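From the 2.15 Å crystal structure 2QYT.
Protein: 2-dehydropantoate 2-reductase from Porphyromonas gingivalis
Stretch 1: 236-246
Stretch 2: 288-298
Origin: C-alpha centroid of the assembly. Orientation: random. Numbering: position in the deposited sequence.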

# COMPACT_ATOMS: atom_id res chain seq x y z
N GLU A 236 17.36 5.28 14.68
CA GLU A 236 17.63 3.87 14.49
C GLU A 236 17.16 3.35 13.11
O GLU A 236 17.97 2.80 12.35
CB GLU A 236 17.03 3.05 15.63
CG GLU A 236 17.96 2.91 16.82
CD GLU A 236 17.34 2.16 17.98
OE1 GLU A 236 16.29 1.50 17.79
OE2 GLU A 236 17.91 2.24 19.10
N VAL A 237 15.87 3.54 12.82
CA VAL A 237 15.29 3.20 11.53
C VAL A 237 16.03 3.92 10.40
O VAL A 237 16.25 3.34 9.33
CB VAL A 237 13.71 3.44 11.49
CG1 VAL A 237 13.32 4.90 11.25
CG2 VAL A 237 13.02 2.50 10.44
N ALA A 238 16.42 5.17 10.64
CA ALA A 238 17.15 5.97 9.65
C ALA A 238 18.54 5.42 9.41
O ALA A 238 18.97 5.31 8.25
CB ALA A 238 17.20 7.43 10.04
N GLU A 239 19.23 5.06 10.50
CA GLU A 239 20.53 4.38 10.44
C GLU A 239 20.44 3.05 9.69
O GLU A 239 21.31 2.74 8.88
CB GLU A 239 21.09 4.15 11.85
CG GLU A 239 22.57 3.75 11.91
CD GLU A 239 23.07 3.52 13.34
OE1 GLU A 239 22.27 3.61 14.31
OE2 GLU A 239 24.28 3.23 13.48
N LEU A 240 19.38 2.27 9.98
CA LEU A 240 19.14 0.99 9.30
C LEU A 240 19.11 1.18 7.79
O LEU A 240 19.85 0.52 7.05
CB LEU A 240 17.82 0.33 9.76
CG LEU A 240 17.39 -0.98 9.06
CD1 LEU A 240 16.54 -1.82 9.97
CD2 LEU A 240 16.66 -0.79 7.75
N PHE A 241 18.25 2.09 7.35
CA PHE A 241 18.06 2.34 5.94
C PHE A 241 19.29 2.96 5.30
O PHE A 241 19.69 2.57 4.19
CB PHE A 241 16.78 3.16 5.70
CG PHE A 241 15.53 2.31 5.76
CD1 PHE A 241 14.93 1.99 6.97
CD2 PHE A 241 14.98 1.80 4.60
CE1 PHE A 241 13.80 1.18 7.03
CE2 PHE A 241 13.84 0.99 4.65
CZ PHE A 241 13.26 0.68 5.87
N ARG A 242 19.93 3.88 6.03
CA ARG A 242 21.19 4.48 5.61
C ARG A 242 22.27 3.43 5.36
O ARG A 242 23.20 3.66 4.59
CB ARG A 242 21.66 5.53 6.63
CG ARG A 242 22.38 6.71 5.99
CD ARG A 242 22.74 7.78 7.00
NE ARG A 242 21.57 8.49 7.51
CZ ARG A 242 21.26 8.59 8.80
NH1 ARG A 242 22.02 8.01 9.73
NH2 ARG A 242 20.18 9.27 9.17
N ALA A 243 22.12 2.27 6.01
CA ALA A 243 23.04 1.15 5.82
C ALA A 243 22.74 0.30 4.58
O ALA A 243 23.65 -0.00 3.81
CB ALA A 243 23.09 0.29 7.07
N LYS A 244 21.47 -0.10 4.40
CA LYS A 244 21.13 -1.07 3.34
C LYS A 244 20.88 -0.50 1.96
O LYS A 244 21.32 -1.09 0.97
CB LYS A 244 20.00 -2.02 3.76
CG LYS A 244 18.63 -1.40 4.01
CD LYS A 244 17.56 -2.47 4.15
CE LYS A 244 17.44 -3.32 2.88
NZ LYS A 244 16.39 -4.37 3.00
N TYR A 245 20.17 0.63 1.87
CA TYR A 245 19.99 1.32 0.59
C TYR A 245 21.05 2.41 0.41
O TYR A 245 20.80 3.44 -0.24
CB TYR A 245 18.58 1.93 0.44
CG TYR A 245 17.44 0.95 0.64
CD1 TYR A 245 16.87 0.25 -0.46
CD2 TYR A 245 16.89 0.75 1.91
CE1 TYR A 245 15.79 -0.64 -0.27
CE2 TYR A 245 15.82 -0.13 2.11
CZ TYR A 245 15.27 -0.82 1.02
OH TYR A 245 14.21 -1.69 1.26
N GLY A 246 22.22 2.19 1.01
CA GLY A 246 23.45 2.93 0.71
C GLY A 246 23.49 4.44 0.91
O GLY A 246 24.54 5.00 1.25
N GLY A 288 9.47 -6.19 13.87
CA GLY A 288 10.32 -7.36 13.68
C GLY A 288 11.30 -7.23 12.53
O GLY A 288 12.46 -7.61 12.65
N TYR A 289 10.82 -6.66 11.42
CA TYR A 289 11.62 -6.48 10.21
C TYR A 289 12.89 -5.71 10.52
O TYR A 289 14.00 -6.19 10.19
CB TYR A 289 10.82 -5.73 9.13
CG TYR A 289 11.68 -5.33 7.96
CD1 TYR A 289 12.06 -6.27 6.99
CD2 TYR A 289 12.17 -4.03 7.85
CE1 TYR A 289 12.88 -5.91 5.92
CE2 TYR A 289 13.00 -3.66 6.79
CZ TYR A 289 13.35 -4.60 5.82
OH TYR A 289 14.16 -4.22 4.78
N VAL A 290 12.70 -4.54 11.15
CA VAL A 290 13.74 -3.60 11.58
C VAL A 290 14.84 -4.28 12.42
O VAL A 290 16.02 -4.23 12.05
CB VAL A 290 13.12 -2.38 12.36
CG1 VAL A 290 14.13 -1.24 12.47
CG2 VAL A 290 11.87 -1.87 11.67
N VAL A 291 14.45 -4.95 13.51
CA VAL A 291 15.39 -5.71 14.33
C VAL A 291 16.26 -6.69 13.51
O VAL A 291 17.49 -6.76 13.66
CB VAL A 291 14.63 -6.49 15.46
CG1 VAL A 291 15.56 -7.50 16.17
CG2 VAL A 291 14.01 -5.52 16.48
N ARG A 292 15.61 -7.44 12.62
CA ARG A 292 16.32 -8.45 11.89
C ARG A 292 17.19 -7.92 10.76
O ARG A 292 18.28 -8.43 10.52
CB ARG A 292 15.36 -9.52 11.41
CG ARG A 292 15.06 -10.53 12.51
CD ARG A 292 14.22 -11.68 11.99
NE ARG A 292 12.97 -11.75 12.76
CZ ARG A 292 11.87 -11.06 12.48
NH1 ARG A 292 11.80 -10.23 11.42
NH2 ARG A 292 10.81 -11.20 13.25
N GLU A 293 16.71 -6.88 10.08
CA GLU A 293 17.51 -6.23 9.05
C GLU A 293 18.83 -5.65 9.59
O GLU A 293 19.90 -5.88 8.99
CB GLU A 293 16.67 -5.19 8.30
CG GLU A 293 17.06 -4.96 6.86
CD GLU A 293 17.17 -6.25 6.09
OE1 GLU A 293 16.30 -7.14 6.27
OE2 GLU A 293 18.16 -6.40 5.34
N ALA A 294 18.76 -4.96 10.74
CA ALA A 294 19.98 -4.51 11.47
C ALA A 294 20.93 -5.63 11.94
O ALA A 294 22.16 -5.47 11.88
CB ALA A 294 19.61 -3.59 12.63
N GLU A 295 20.38 -6.75 12.43
CA GLU A 295 21.18 -7.98 12.61
C GLU A 295 22.12 -8.22 11.43
O GLU A 295 23.32 -8.57 11.62
CB GLU A 295 20.29 -9.22 12.72
CG GLU A 295 20.40 -10.05 14.03
CD GLU A 295 18.99 -10.39 14.53
OE1 GLU A 295 18.35 -11.30 13.83
OE2 GLU A 295 18.50 -9.74 15.58
N ALA A 296 21.54 -8.05 10.22
CA ALA A 296 22.20 -8.47 8.97
C ALA A 296 23.17 -7.43 8.44
O ALA A 296 24.20 -7.78 7.85
CB ALA A 296 21.14 -8.79 7.91
N LEU A 297 22.84 -6.15 8.64
CA LEU A 297 23.69 -5.03 8.24
C LEU A 297 24.64 -4.63 9.38
O LEU A 297 25.24 -3.56 9.36
CB LEU A 297 22.83 -3.82 7.86
CG LEU A 297 22.20 -3.59 6.49
CD1 LEU A 297 21.73 -4.85 5.77
CD2 LEU A 297 21.04 -2.68 6.73
N ARG A 298 24.76 -5.53 10.36
CA ARG A 298 25.52 -5.34 11.62
C ARG A 298 25.39 -3.97 12.30
O ARG A 298 26.39 -3.33 12.63
CB ARG A 298 26.97 -5.90 11.58
CG ARG A 298 27.61 -6.13 10.22
CD ARG A 298 26.93 -7.27 9.46
NE ARG A 298 27.53 -8.59 9.68
CZ ARG A 298 27.19 -9.68 9.00
NH1 ARG A 298 26.26 -9.63 8.04
NH2 ARG A 298 27.79 -10.84 9.26

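Leu240 lies at the centre of this contact between two helices. Its CA-to-CB bond points toward the second stretch, and with chi1 and chi2 both t the extended side chain carries CD1 down onto the backbone of the neighbouring helix. There Leu240 CD1 lies 3.2 Å from Val290 O, 3.5 Å from Val290 CG1 and 3.8 Å from Glu293 CB. The approach to Val290 O is close, but that oxygen already accepts the helical hydrogen bond from Ala294 N (3.1 Å between the two atoms), so the methyl rests against a carbonyl whose polar need is met within its own helix. Leucine suits the position because it reaches across the gap without bringing a polar group that would need a partner. The side chain of Ala294 is only a methyl: its CB is 4.4 Å from Leu240 CD1, while Ala294 N is nearer, at 3.9 Å, and the CA atoms of Leu240 and Ala294 are 6.0 Å apart, the shortest of the CA pairings that set the register.

That register follows from the arrangement of the helices, 236-244 and 288-296. They run in broadly the same direction, their axes crossing at 47° with a closest approach of 10.0 Å. Successive pairings, Val237 with Val290, Leu240 with Ala294 and Ala243 with Leu297, advance by three or four residues, close to one helical turn. One side of each helix is therefore presented repeatedly to the other. Towards the N-terminal end, Val237 CG2 and Val290 CG1 meet more loosely at 4.4 Å; these branched, apolar side chains fill space beside Leu240 with no polar group to satisfy.

Towards the other end, Leu297 takes over the packing from the second stretch. It is the first residue after its helix to leave helical phi/psi, yet its CA-to-CB bond still points toward the first stretch. Leu297 CD2 lies 3.6 Å from Ala243 CB, 3.4 Å from Leu240 O and 3.2 Å from Lys244 CB. The small side chain of Ala243 lets the leucine settle close to the helix surface, while the aliphatic base of Lys244 supplies a further apolar surface.

Lys244 thus belongs both to this apolar margin and to the polar edge. Its chain, with chi1 p, runs on to an ammonium group that forms a salt bridge with Glu293, Lys244 NZ to Glu293 OE2 at 3.6 Å, a rather long separation for opposite charges. Glu293 is similarly divided: its CB packs against Leu240, whereas its carboxylate meets the lysine. A long chain with a charged end suits both residues, since each can cover apolar neighbours and still place its charge at the partly exposed border.

Tyr289 completes this edge. Its CA-to-CB bond points sideways, but the end of the side chain comes nearer the first helix, placing Tyr289 OH 2.9 Å from Lys244 NZ, near the plane of the tyrosine ring. Along the same ring, Tyr289 CE2 lies 4.4 Å from Phe241 CZ, an apolar contact, so Tyr289 joins hydrocarbon packing to the polar border.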